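Local coordinates for Rho GTPase-activating protein 15 (Homo sapiens, PDB 3BYI) that activates the GTPase activity of Rho-type GTPases such as RAC1, turning them to the inactive GDP-bound state, at residues I19-L24 with F99-E105; F38-C42 with K78-D82. All coordinates share one frame; numbering follows the deposited sequence.

Overall arrangement
Both contacts lie in the all-helical RhoGAP domain of the protein. Contact 2 is nested along the chain inside the loop closed by contact 1, and their centres are about 17 Å apart. They meet where the rings of Phe20 and Phe99 pack on Phe38 and Val39. Phe20 CZ of contact 1 lies 3.7 Å from Phe38 CE2 of contact 2, and Phe99 CE2 lies 3.6 Å from Val39 CG2. Helix 37-49 is therefore packed against Phe20 and Phe99 of contact 1 and carries Gln41 toward the loop 78-82. Arg58 is the predicted arginine finger for GTP hydrolysis. Neither contact lies at that site; both join helices and loops of the domain scaffold.

Contact 1. Residues I19-L24 with F99-E105; sequences IFGSHL and FFRELPE
Phe99 turns the edge of its ring to the face of Phe20, a T-shaped pair with planes at 86° and centroids 5.7 Å apart. The Phe99 edge also meets Ile19, whose CG2 lies 3.8 Å from Phe99 CE1. Glu102 OE1 sits at the Phe20 edge, 3.6 Å from Phe20 CD2, while Glu102 OE2 forms a salt bridge with Arg70. Gly21 CA makes a CA-H...O contact of 3.2 Å with Glu102 O. Its positive phi in the type II turn Ile19-Ser22 favours glycine.

His23 can be followed outward. His23 CB touches Pro104 CG at 4.0 Å. With CG anti to the backbone N (chi1 -155°), the ring runs alongside the Glu105 side chain, pointing the same way. CD2 lies near Glu105 CB, and ND1 accepts from His25 N. His23 NE2 donates to Glu105 OE1 at 2.8 Å, close to the ring plane and on the anti side of the carboxylate; CE1 also nears this oxygen. A leucine in place of His23 would probably leave Glu105 OE1 without this donor and His25 N without its cap. Water 3 bridges Leu24 N and Glu105 O over one His23 face. A helix N-cap thus joins a His-carboxylate hydrogen bond in the all-helical RhoGAP fold.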
# COMPACT_ATOMS: atom_id res chain seq x y z
N ILE A 19 -4.58 -14.52 2.82
CA ILE A 19 -4.59 -13.15 2.25
C ILE A 19 -3.20 -12.60 1.99
O ILE A 19 -2.89 -12.13 0.89
CB ILE A 19 -5.35 -12.14 3.16
CG1 ILE A 19 -6.77 -12.63 3.50
CG2 ILE A 19 -5.44 -10.78 2.49
CD1 ILE A 19 -7.67 -12.82 2.32
N PHE A 20 -2.37 -12.60 3.03
CA PHE A 20 -1.06 -11.99 2.94
C PHE A 20 -0.20 -12.93 2.10
O PHE A 20 -0.26 -14.15 2.30
CB PHE A 20 -0.45 -11.76 4.31
CG PHE A 20 -0.97 -10.54 5.03
CD1 PHE A 20 -2.30 -10.45 5.42
CD2 PHE A 20 -0.12 -9.50 5.36
CE1 PHE A 20 -2.78 -9.30 6.11
CE2 PHE A 20 -0.61 -8.37 6.08
CZ PHE A 20 -1.93 -8.29 6.44
N GLY A 21 0.55 -12.35 1.16
CA GLY A 21 1.44 -13.10 0.28
C GLY A 21 0.78 -13.62 -0.99
O GLY A 21 1.45 -14.29 -1.78
N SER A 22 -0.52 -13.39 -1.16
CA SER A 22 -1.23 -13.75 -2.39
C SER A 22 -1.21 -12.54 -3.32
O SER A 22 -1.24 -11.39 -2.85
CB SER A 22 -2.69 -14.16 -2.12
OG SER A 22 -2.78 -15.30 -1.28
N HIS A 23 -1.19 -12.80 -4.63
CA HIS A 23 -1.28 -11.75 -5.63
C HIS A 23 -2.51 -10.90 -5.38
O HIS A 23 -3.56 -11.43 -5.02
CB HIS A 23 -1.37 -12.32 -7.07
CG HIS A 23 -0.89 -11.36 -8.13
ND1 HIS A 23 -1.70 -10.41 -8.71
CD2 HIS A 23 0.34 -11.17 -8.65
CE1 HIS A 23 -1.00 -9.71 -9.58
NE2 HIS A 23 0.25 -10.14 -9.56
N LEU A 24 -2.38 -9.60 -5.59
CA LEU A 24 -3.51 -8.66 -5.53
C LEU A 24 -4.71 -9.22 -6.33
O LEU A 24 -5.84 -9.15 -5.89
CB LEU A 24 -3.08 -7.28 -6.07
CG LEU A 24 -4.15 -6.16 -6.04
CD1 LEU A 24 -4.56 -5.81 -4.60
CD2 LEU A 24 -3.67 -4.95 -6.80
N PHE A 99 0.95 -5.56 4.18
CA PHE A 99 0.13 -6.17 3.14
C PHE A 99 0.72 -5.84 1.78
O PHE A 99 0.98 -6.74 0.98
CB PHE A 99 -1.34 -5.70 3.24
CG PHE A 99 -2.21 -6.17 2.09
CD1 PHE A 99 -2.73 -7.47 2.08
CD2 PHE A 99 -2.48 -5.33 1.01
CE1 PHE A 99 -3.50 -7.89 1.05
CE2 PHE A 99 -3.24 -5.76 -0.07
CZ PHE A 99 -3.78 -7.01 -0.05
N PHE A 100 0.99 -4.57 1.53
CA PHE A 100 1.55 -4.17 0.25
C PHE A 100 2.97 -4.72 0.01
O PHE A 100 3.32 -5.11 -1.12
CB PHE A 100 1.52 -2.67 0.09
CG PHE A 100 0.14 -2.14 -0.20
CD1 PHE A 100 -0.56 -1.44 0.78
CD2 PHE A 100 -0.46 -2.39 -1.42
CE1 PHE A 100 -1.83 -0.98 0.52
CE2 PHE A 100 -1.71 -1.90 -1.70
CZ PHE A 100 -2.41 -1.20 -0.73
N ARG A 101 3.76 -4.79 1.08
CA ARG A 101 5.12 -5.35 0.99
C ARG A 101 5.11 -6.85 0.74
O ARG A 101 6.04 -7.36 0.13
CB ARG A 101 5.96 -5.04 2.26
CG ARG A 101 6.50 -3.60 2.33
CD ARG A 101 6.92 -3.18 3.77
NE ARG A 101 7.11 -1.73 3.86
CZ ARG A 101 7.05 -0.99 4.97
NH1 ARG A 101 6.85 -1.53 6.17
NH2 ARG A 101 7.23 0.32 4.89
N GLU A 102 4.07 -7.55 1.20
CA GLU A 102 4.02 -9.02 1.09
C GLU A 102 3.33 -9.49 -0.20
O GLU A 102 3.36 -10.64 -0.48
CB GLU A 102 3.39 -9.63 2.37
CG GLU A 102 3.79 -11.08 2.57
CD GLU A 102 3.40 -11.63 3.91
OE1 GLU A 102 3.19 -10.84 4.86
OE2 GLU A 102 3.28 -12.87 4.01
N LEU A 103 2.73 -8.59 -0.98
CA LEU A 103 2.16 -8.96 -2.27
C LEU A 103 3.26 -9.61 -3.04
O LEU A 103 4.36 -9.15 -2.97
CB LEU A 103 1.69 -7.70 -2.99
CG LEU A 103 0.42 -7.06 -2.44
CD1 LEU A 103 0.05 -5.81 -3.20
CD2 LEU A 103 -0.69 -8.04 -2.53
N PRO A 104 3.01 -10.73 -3.75
CA PRO A 104 4.11 -11.29 -4.55
C PRO A 104 4.63 -10.38 -5.67
O PRO A 104 5.76 -10.53 -6.11
CB PRO A 104 3.51 -12.57 -5.16
CG PRO A 104 2.06 -12.40 -5.07
CD PRO A 104 1.79 -11.54 -3.86
N GLU A 105 3.77 -9.51 -6.18
CA GLU A 105 4.15 -8.51 -7.16
C GLU A 105 3.72 -7.19 -6.51
O GLU A 105 2.69 -7.14 -5.83
CB GLU A 105 3.44 -8.74 -8.50
CG GLU A 105 3.96 -7.85 -9.63
CD GLU A 105 3.15 -7.94 -10.93
OE1 GLU A 105 1.97 -8.38 -10.92
OE2 GLU A 105 3.72 -7.54 -11.98
O HOH W 1 2.75 -15.42 3.25
O HOH W 2 0.06 -9.45 0.86
O HOH W 3 0.27 -8.20 -6.51

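Contact 2. Residues F38-C42 with K78-D82; sequences FVKQC and KLNLD
Leu79 and Leu81 reach from the loop 78-82 to one side of helix 37-49, where Phe38, Gln41 and Cys42 receive them. The apolar part is the tighter one. Leu79 CD2 comes to the edge of the Phe38 ring, near its plane, 3.8 Å from Phe38 CE1. Phe38 CG is anti to its backbone N (chi1 179°), which carries the ring to this methyl group. Cys42 SG lies over one face of the same ring, offset toward its rim. Leu81 sends CD1 against the helix backbone, 3.4 Å from Gln41 O, and its approach to Cys42 SG is longer, at 4.4 Å. Helices 63-74 and 89-102 close in around these side chains. Leu69 and Val73 touch both Phe38 and Leu79, while Val92 and Leu96 touch Cys42. Trp86 packs on both leucines.

The polar part is looser and wetter. Gln41 extends beyond CG and brings its amide across Leu79 at a slant, with Gln41 OE1 3.6 Å from Leu79 CD2. Gln41 NE2 donates to Leu79 O at 3.2 Å. The bond is bent, with an N-H...O angle of 141°, and the donor stands well above the carbonyl plane, away from the lone pairs. The same NE2 gives a second bond to water 4, which also accepts from Leu81 N. One amide nitrogen thus holds the loop directly and through water. Further along, Asn80 OD1 accepts from Asp82 N at 2.7 Å, an Asx turn within the same loop, and Asp82 OD1 forms a salt bridge with Lys48 of helix 37-49. Leucines on the inner side of the loop and a glutamine amide beside them thus join helix 37-49 to the connection between helices 63-74 and 89-102 of the RhoGAP fold.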
# COMPACT_ATOMS: atom_id res chain seq x y z
N PHE A 38 -9.41 -5.63 3.21
CA PHE A 38 -8.49 -5.31 4.30
C PHE A 38 -7.88 -3.91 4.12
O PHE A 38 -7.68 -3.19 5.08
CB PHE A 38 -7.37 -6.33 4.44
CG PHE A 38 -6.39 -6.00 5.56
CD1 PHE A 38 -6.79 -6.03 6.89
CD2 PHE A 38 -5.07 -5.66 5.29
CE1 PHE A 38 -5.87 -5.77 7.93
CE2 PHE A 38 -4.20 -5.38 6.30
CZ PHE A 38 -4.59 -5.45 7.62
N VAL A 39 -7.60 -3.55 2.86
CA VAL A 39 -7.10 -2.24 2.53
C VAL A 39 -8.14 -1.15 2.88
O VAL A 39 -7.81 -0.10 3.42
CB VAL A 39 -6.67 -2.16 1.02
CG1 VAL A 39 -6.37 -0.68 0.60
CG2 VAL A 39 -5.47 -3.09 0.74
N LYS A 40 -9.41 -1.40 2.56
CA LYS A 40 -10.44 -0.43 2.85
C LYS A 40 -10.71 -0.33 4.36
O LYS A 40 -11.01 0.74 4.88
CB LYS A 40 -11.68 -0.72 2.04
CG LYS A 40 -11.47 -0.57 0.53
CD LYS A 40 -12.81 -0.70 -0.27
CE LYS A 40 -13.38 -2.08 -0.26
NZ LYS A 40 -14.58 -2.21 -1.17
N GLN A 41 -10.62 -1.45 5.07
CA GLN A 41 -10.77 -1.44 6.53
C GLN A 41 -9.70 -0.60 7.22
O GLN A 41 -9.98 0.08 8.20
CB GLN A 41 -10.62 -2.82 7.11
CG GLN A 41 -11.87 -3.50 7.34
CD GLN A 41 -11.71 -4.65 8.27
OE1 GLN A 41 -11.11 -5.66 7.91
NE2 GLN A 41 -12.26 -4.51 9.49
N CYS A 42 -8.45 -0.78 6.78
CA CYS A 42 -7.33 -0.07 7.37
C CYS A 42 -7.43 1.41 7.12
O CYS A 42 -7.31 2.20 8.03
CB CYS A 42 -6.01 -0.62 6.81
SG CYS A 42 -5.53 -2.21 7.56
N LYS A 78 -13.38 -12.57 11.64
CA LYS A 78 -13.97 -11.24 11.61
C LYS A 78 -13.01 -10.25 12.28
O LYS A 78 -12.49 -10.49 13.36
CB LYS A 78 -15.39 -11.21 12.20
CG LYS A 78 -15.58 -11.69 13.60
CD LYS A 78 -17.06 -11.61 13.97
CE LYS A 78 -17.29 -11.51 15.47
NZ LYS A 78 -17.89 -12.76 16.03
N LEU A 79 -12.69 -9.18 11.57
CA LEU A 79 -11.81 -8.15 12.10
C LEU A 79 -12.67 -6.93 12.46
O LEU A 79 -13.47 -6.47 11.64
CB LEU A 79 -10.71 -7.80 11.09
CG LEU A 79 -9.65 -6.81 11.57
CD1 LEU A 79 -8.93 -7.37 12.80
CD2 LEU A 79 -8.69 -6.52 10.43
N ASN A 80 -12.50 -6.43 13.68
CA ASN A 80 -13.06 -5.15 14.10
C ASN A 80 -11.94 -4.24 14.61
O ASN A 80 -11.43 -4.42 15.71
CB ASN A 80 -14.11 -5.38 15.24
CG ASN A 80 -14.79 -4.09 15.69
OD1 ASN A 80 -14.24 -3.02 15.57
ND2 ASN A 80 -15.99 -4.22 16.23
N LEU A 81 -11.58 -3.24 13.82
CA LEU A 81 -10.47 -2.35 14.18
C LEU A 81 -10.81 -1.35 15.30
O LEU A 81 -9.93 -0.60 15.78
CB LEU A 81 -9.92 -1.67 12.91
CG LEU A 81 -9.20 -2.61 11.91
CD1 LEU A 81 -8.62 -1.82 10.69
CD2 LEU A 81 -8.08 -3.38 12.59
N ASP A 82 -12.06 -1.37 15.77
CA ASP A 82 -12.42 -0.60 16.98
C ASP A 82 -12.14 -1.37 18.27
O ASP A 82 -12.25 -0.83 19.35
CB ASP A 82 -13.87 -0.13 16.96
CG ASP A 82 -14.11 0.96 15.93
OD1 ASP A 82 -13.34 1.95 15.88
OD2 ASP A 82 -15.09 0.85 15.17
O HOH W 4 -12.98 -2.38 11.35